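PDB 3FDG: dipeptidase AC. Metallo peptidase. MEROPS family M19 from Rhodobacter sphaeroides, which probably hydrolyses dipeptides as a metal-dependent dipeptidase of peptidase family M19, with magnesium ions in its metal sites in this crystal. Local coordinates for residues D9-F14 and G302-G307; G50-I55 and I133-G138. All coordinates share one frame; numbering follows the deposited sequence.

Contact 1. Residues D9-F14 and G302-G307. With MG (magnesium ion), chain E.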
loop_
_atom_site.group_PDB
_atom_site.type_symbol
_atom_site.label_atom_id
_atom_site.label_comp_id
_atom_site.label_asym_id
_atom_site.label_seq_id
_atom_site.Cartn_x
_atom_site.Cartn_y
_atom_site.Cartn_z
ATOM N N ASP B 9 -1.976 23.285 5.691
ATOM C CA ASP B 9 -3.371 23.134 6.008
ATOM C C ASP B 9 -3.669 21.739 6.551
ATOM O O ASP B 9 -3.099 20.712 6.092
ATOM C CB ASP B 9 -4.215 23.344 4.753
ATOM C CG ASP B 9 -5.674 23.217 5.073
ATOM O OD1 ASP B 9 -6.120 24.077 5.856
ATOM O OD2 ASP B 9 -6.312 22.257 4.609
ATOM N N GLY B 10 -4.635 21.688 7.453
ATOM C CA GLY B 10 -4.959 20.458 8.126
ATOM C C GLY B 10 -5.792 19.413 7.406
ATOM O O GLY B 10 -5.784 18.265 7.837
ATOM N N HIS B 11 -6.500 19.762 6.330
ATOM C CA HIS B 11 -7.389 18.748 5.762
ATOM C C HIS B 11 -7.952 19.231 4.462
ATOM O O HIS B 11 -8.622 20.277 4.453
ATOM C CB HIS B 11 -8.630 18.471 6.706
ATOM C CG HIS B 11 -9.517 17.360 6.216
ATOM N ND1 HIS B 11 -9.284 16.036 6.544
ATOM C CD2 HIS B 11 -10.612 17.368 5.408
ATOM C CE1 HIS B 11 -10.187 15.268 5.943
ATOM N NE2 HIS B 11 -11.013 16.059 5.253
ATOM N N ASN B 12 -7.760 18.449 3.385
ATOM C CA ASN B 12 -8.519 18.757 2.199
ATOM C C ASN B 12 -8.968 17.469 1.511
ATOM O O ASN B 12 -8.352 16.401 1.714
ATOM C CB ASN B 12 -7.699 19.628 1.241
ATOM C CG ASN B 12 -6.662 18.845 0.442
ATOM O OD1 ASN B 12 -7.008 18.064 -0.457
ATOM N ND2 ASN B 12 -5.375 19.054 0.758
ATOM N N ASP B 13 -9.982 17.587 0.662
ATOM C CA ASP B 13 -10.525 16.424 0.007
ATOM C C ASP B 13 -10.368 16.493 -1.505
ATOM O O ASP B 13 -11.211 15.957 -2.254
ATOM C CB ASP B 13 -12.015 16.286 0.383
ATOM C CG ASP B 13 -12.195 15.815 1.849
ATOM O OD1 ASP B 13 -11.772 14.695 2.148
ATOM O OD2 ASP B 13 -12.740 16.547 2.685
ATOM N N PHE B 14 -9.270 17.101 -1.941
ATOM C CA PHE B 14 -8.918 17.153 -3.360
ATOM C C PHE B 14 -8.906 15.744 -4.001
ATOM O O PHE B 14 -9.357 15.582 -5.115
ATOM C CB PHE B 14 -7.574 17.876 -3.580
ATOM C CG PHE B 14 -7.182 17.971 -5.009
ATOM C CD1 PHE B 14 -7.879 18.853 -5.879
ATOM C CD2 PHE B 14 -6.127 17.177 -5.512
ATOM C CE1 PHE B 14 -7.503 18.950 -7.216
ATOM C CE2 PHE B 14 -5.743 17.242 -6.832
ATOM C CZ PHE B 14 -6.415 18.141 -7.723
ATOM N N GLY B 302 -7.469 24.121 9.077
ATOM C CA GLY B 302 -7.857 22.805 8.636
ATOM C C GLY B 302 -9.056 23.016 7.721
ATOM O O GLY B 302 -10.181 22.699 8.084
ATOM N N SER B 303 -8.783 23.580 6.567
ATOM C CA SER B 303 -9.795 24.150 5.697
ATOM C C SER B 303 -10.980 23.281 5.404
ATOM O O SER B 303 -12.108 23.797 5.319
ATOM C CB SER B 303 -9.142 24.490 4.364
ATOM O OG SER B 303 -8.633 23.336 3.693
ATOM N N ASP B 304 -10.736 22.002 5.128
ATOM C CA ASP B 304 -11.772 21.148 4.522
ATOM C C ASP B 304 -12.044 21.666 3.082
ATOM O O ASP B 304 -13.155 21.474 2.522
ATOM C CB ASP B 304 -13.038 21.137 5.425
ATOM C CG ASP B 304 -13.809 19.785 5.400
ATOM O OD1 ASP B 304 -13.357 18.835 4.727
ATOM O OD2 ASP B 304 -14.825 19.651 6.141
ATOM N N PHE B 305 -11.019 22.236 2.444
ATOM C CA PHE B 305 -11.113 22.557 0.997
ATOM C C PHE B 305 -11.542 21.327 0.181
ATOM O O PHE B 305 -11.046 20.203 0.406
ATOM C CB PHE B 305 -9.795 23.072 0.366
ATOM C CG PHE B 305 -9.451 24.530 0.645
ATOM C CD1 PHE B 305 -10.390 25.565 0.455
ATOM C CD2 PHE B 305 -8.130 24.868 1.009
ATOM C CE1 PHE B 305 -10.020 26.925 0.724
ATOM C CE2 PHE B 305 -7.741 26.167 1.245
ATOM C CZ PHE B 305 -8.689 27.224 1.080
ATOM N N ASP B 306 -12.439 21.564 -0.790
ATOM C CA ASP B 306 -13.047 20.518 -1.615
ATOM C C ASP B 306 -13.887 19.503 -0.829
ATOM O O ASP B 306 -14.352 18.494 -1.374
ATOM C CB ASP B 306 -11.990 19.861 -2.526
ATOM C CG ASP B 306 -11.639 20.746 -3.673
ATOM O OD1 ASP B 306 -12.583 21.398 -4.217
ATOM O OD2 ASP B 306 -10.454 20.842 -4.036
ATOM N N GLY B 307 -14.076 19.761 0.458
ATOM C CA GLY B 307 -14.898 18.886 1.281
ATOM C C GLY B 307 -16.097 19.590 1.913
ATOM O O GLY B 307 -16.877 18.942 2.560
HETATM MG MG MG E . -12.587 15.104 4.120
HETATM O O HOH W 1 -14.336 14.236 3.485
#
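Asp-9 meets Ser-303 with both carboxylate oxygens. From CB the side chain runs with CG anti to the backbone N (chi1 -179°), which lays the carboxylate against Ser-303; CG itself lies 3.3 Å from Ser-303 OG. At the tip, OD1 offers its syn lone pair to Ser-303 N (2.8 Å, N-H...O 167°). OD2 takes the Ser-303 hydroxyl at 2.7 Å from one face of the carboxylate plane and His-11 N from the opposite face, the latter closing an Asx turn. Ser-303 OG thus donates to Asp-9 and accepts from Phe-305 N, an ST turn. With an alanine here, Ser-303 N, its hydroxyl and His-11 N would probably lose their acceptor and the turn at the metal ligand His-11 could shift. That turn includes the first residue of the His-x-Asp pair of this TIM-barrel metallopeptidase: His-11 NE2 (2.2 Å) and both oxygens of Asp-13 bind one magnesium ion, whose shell Glu-137 and a water join. Backbone bonds tie the pair to 302-307, the loop after strand 299-301, from Asp-304 N to His-11 O and from Asp-13 N to Phe-305 O (2.8 Å). Asp-304, a metal ligand seen for this protein, does not bind the ion in this chain: its OD1 lies 3.1 Å from Asp-13 OD2 and 3.2 Å from His-11 CD2, at the ring edge, planes 76° apart, while OD2 is held by Asn-262.

Contact 2. Residues G50-I55 and I133-G138. With MG (magnesium ion), chain F; MG (magnesium ion), chain E.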
loop_
_atom_site.group_PDB
_atom_site.type_symbol
_atom_site.label_atom_id
_atom_site.label_comp_id
_atom_site.label_asym_id
_atom_site.label_seq_id
_atom_site.Cartn_x
_atom_site.Cartn_y
_atom_site.Cartn_z
ATOM N N GLY B 50 1.208 23.424 1.609
ATOM C CA GLY B 50 0.933 21.999 1.519
ATOM C C GLY B 50 -0.119 21.679 2.551
ATOM O O GLY B 50 -0.657 22.603 3.185
ATOM N N GLY B 51 -0.372 20.390 2.758
ATOM C CA GLY B 51 -1.377 19.981 3.728
ATOM C C GLY B 51 -1.549 18.496 3.811
ATOM O O GLY B 51 -0.887 17.734 3.088
ATOM N N PHE B 52 -2.460 18.075 4.681
ATOM C CA PHE B 52 -2.920 16.705 4.688
ATOM C C PHE B 52 -3.907 16.473 3.550
ATOM O O PHE B 52 -4.934 17.176 3.478
ATOM C CB PHE B 52 -3.692 16.406 5.979
ATOM C CG PHE B 52 -2.853 16.477 7.239
ATOM C CD1 PHE B 52 -2.497 15.299 7.907
ATOM C CD2 PHE B 52 -2.475 17.726 7.779
ATOM C CE1 PHE B 52 -1.747 15.360 9.097
ATOM C CE2 PHE B 52 -1.719 17.807 8.960
ATOM C CZ PHE B 52 -1.356 16.622 9.620
ATOM N N PHE B 53 -3.650 15.450 2.728
ATOM C CA PHE B 53 -4.570 15.076 1.646
ATOM C C PHE B 53 -5.287 13.844 2.100
ATOM O O PHE B 53 -4.694 12.766 2.195
ATOM C CB PHE B 53 -3.804 14.814 0.327
ATOM C CG PHE B 53 -3.337 16.072 -0.316
ATOM C CD1 PHE B 53 -4.027 16.595 -1.422
ATOM C CD2 PHE B 53 -2.226 16.772 0.219
ATOM C CE1 PHE B 53 -3.614 17.826 -1.992
ATOM C CE2 PHE B 53 -1.786 17.961 -0.311
ATOM C CZ PHE B 53 -2.483 18.535 -1.431
ATOM N N ALA B 54 -6.587 14.005 2.348
ATOM C CA ALA B 54 -7.431 12.905 2.870
ATOM C C ALA B 54 -7.809 11.859 1.831
ATOM O O ALA B 54 -8.304 12.181 0.707
ATOM C CB ALA B 54 -8.711 13.482 3.434
ATOM N N ILE B 55 -7.586 10.623 2.224
ATOM C CA ILE B 55 -8.162 9.454 1.589
ATOM C C ILE B 55 -9.457 9.235 2.385
ATOM O O ILE B 55 -9.466 8.895 3.570
ATOM C CB ILE B 55 -7.274 8.216 1.669
ATOM C CG1 ILE B 55 -5.936 8.427 0.898
ATOM C CG2 ILE B 55 -8.043 6.988 1.126
ATOM C CD1 ILE B 55 -4.856 7.431 1.269
ATOM N N ILE B 133 0.757 15.326 2.951
ATOM C CA ILE B 133 0.800 14.239 3.948
ATOM C C ILE B 133 -0.356 13.300 3.594
ATOM O O ILE B 133 -1.493 13.762 3.365
ATOM C CB ILE B 133 0.569 14.741 5.395
ATOM C CG1 ILE B 133 1.695 15.633 5.931
ATOM C CG2 ILE B 133 0.404 13.496 6.399
ATOM C CD1 ILE B 133 3.081 15.267 5.406
ATOM N N MET B 134 -0.055 12.006 3.486
ATOM C CA MET B 134 -1.104 11.022 3.242
ATOM C C MET B 134 -1.874 10.770 4.534
ATOM O O MET B 134 -1.314 10.246 5.550
ATOM C CB MET B 134 -0.522 9.719 2.610
ATOM C CG MET B 134 -1.575 8.618 2.300
ATOM S SD MET B 134 -0.814 6.982 1.735
ATOM C CE MET B 134 0.038 7.514 0.203
ATOM N N HIS B 135 -3.171 11.102 4.444
ATOM C CA HIS B 135 -4.135 11.078 5.543
ATOM C C HIS B 135 -5.324 10.162 5.198
ATOM O O HIS B 135 -5.749 10.075 4.059
ATOM C CB HIS B 135 -4.623 12.514 5.871
ATOM C CG HIS B 135 -5.738 12.535 6.875
ATOM N ND1 HIS B 135 -5.505 12.350 8.213
ATOM C CD2 HIS B 135 -7.090 12.653 6.739
ATOM C CE1 HIS B 135 -6.654 12.375 8.873
ATOM N NE2 HIS B 135 -7.631 12.531 7.997
ATOM N N MET B 136 -5.817 9.392 6.170
ATOM C CA MET B 136 -6.987 8.568 5.933
ATOM C C MET B 136 -8.090 9.079 6.851
ATOM O O MET B 136 -7.893 9.150 8.055
ATOM C CB MET B 136 -6.703 7.092 6.283
ATOM C CG MET B 136 -7.839 6.108 5.996
ATOM S SD MET B 136 -7.269 4.324 6.143
ATOM C CE MET B 136 -6.315 4.261 4.623
ATOM N N GLU B 137 -9.232 9.420 6.265
ATOM C CA GLU B 137 -10.365 9.988 7.019
ATOM C C GLU B 137 -11.438 8.910 7.208
ATOM O O GLU B 137 -12.231 8.652 6.292
ATOM C CB GLU B 137 -10.945 11.207 6.262
ATOM C CG GLU B 137 -12.255 11.780 6.905
ATOM C CD GLU B 137 -12.649 13.128 6.342
ATOM O OE1 GLU B 137 -12.328 13.434 5.194
ATOM O OE2 GLU B 137 -13.267 13.907 7.063
ATOM N N GLY B 138 -11.390 8.221 8.340
ATOM C CA GLY B 138 -12.247 7.075 8.528
ATOM C C GLY B 138 -11.380 5.895 8.163
ATOM O O GLY B 138 -10.709 5.901 7.113
HETATM MG MG MG F . -14.234 15.713 7.289
HETATM MG MG MG E . -12.587 15.104 4.120
HETATM O O HOH W 1 -14.336 14.236 3.485
HETATM O O HOH W 2 -15.654 17.537 7.484
HETATM O O HOH W 3 -16.130 14.935 6.033
#
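Ile-55 supplies the densest packing between 50-55 and 133-138. Its CD1 lies 3.6 Å from Met-134 CG, the two side chains crossing at a slant, and its CB rests 3.4 Å from His-135 O. With CG1 anti to the carbonyl carbon (chi1 -64°), the branch ending in CD1 is carried over to Met-134; helix 87-108 covers this face, touching both residues. On the other face Phe-52 CD1 reaches Ile-133 CG2 at 3.7 Å, and Ala-54 CB approaches the edge of the His-135 ring, 3.8 Å from CD2. His-135 ND1 finds its partner in Ser-159, on the next strand.

Five backbone bonds join the parallel strands, from Ile-133 N to Gly-51 O through to Glu-137 N to Ile-55 O (2.8 Å, 175°). Past Glu-137 N this close strand pairing loosens, and the extended side chain turns to hydrated ions, with Trp-164 still touching it. Its carboxylate is split between two magnesium ions, OE1 at 2.0 Å from one and OE2 at 2.1 Å from the other; one water sits on the first ion and two on the second, beside their other protein ligands. A glutamate bridging two metals at the C-terminal end of a barrel strand is typical of the binuclear site of M19, renal-dipeptidase-type TIM barrels.

How the contacts relate
Contact 1 and contact 2, with centres about 9 Å apart, meet along 50-55: Asp-9 N lies 2.9 Å from Gly-50 O and Asn-12 O lies 3.0 Å from Ala-54 N, both probable hydrogen bonds. Residues 50-55 therefore have 133-138 on one edge and 9-14 on the other. In sequence, contact 2 is nested inside the loop that contact 1 closes. Both reach the same magnesium ion and share its water; His-11 CE1 packs 2.9 Å from Glu-137 OE1 beside it. Glu-137 alone among the four segments continues to the second ion, where His-210 and His-231 complete the protein ligands, and the His-231 ring stacks on His-11.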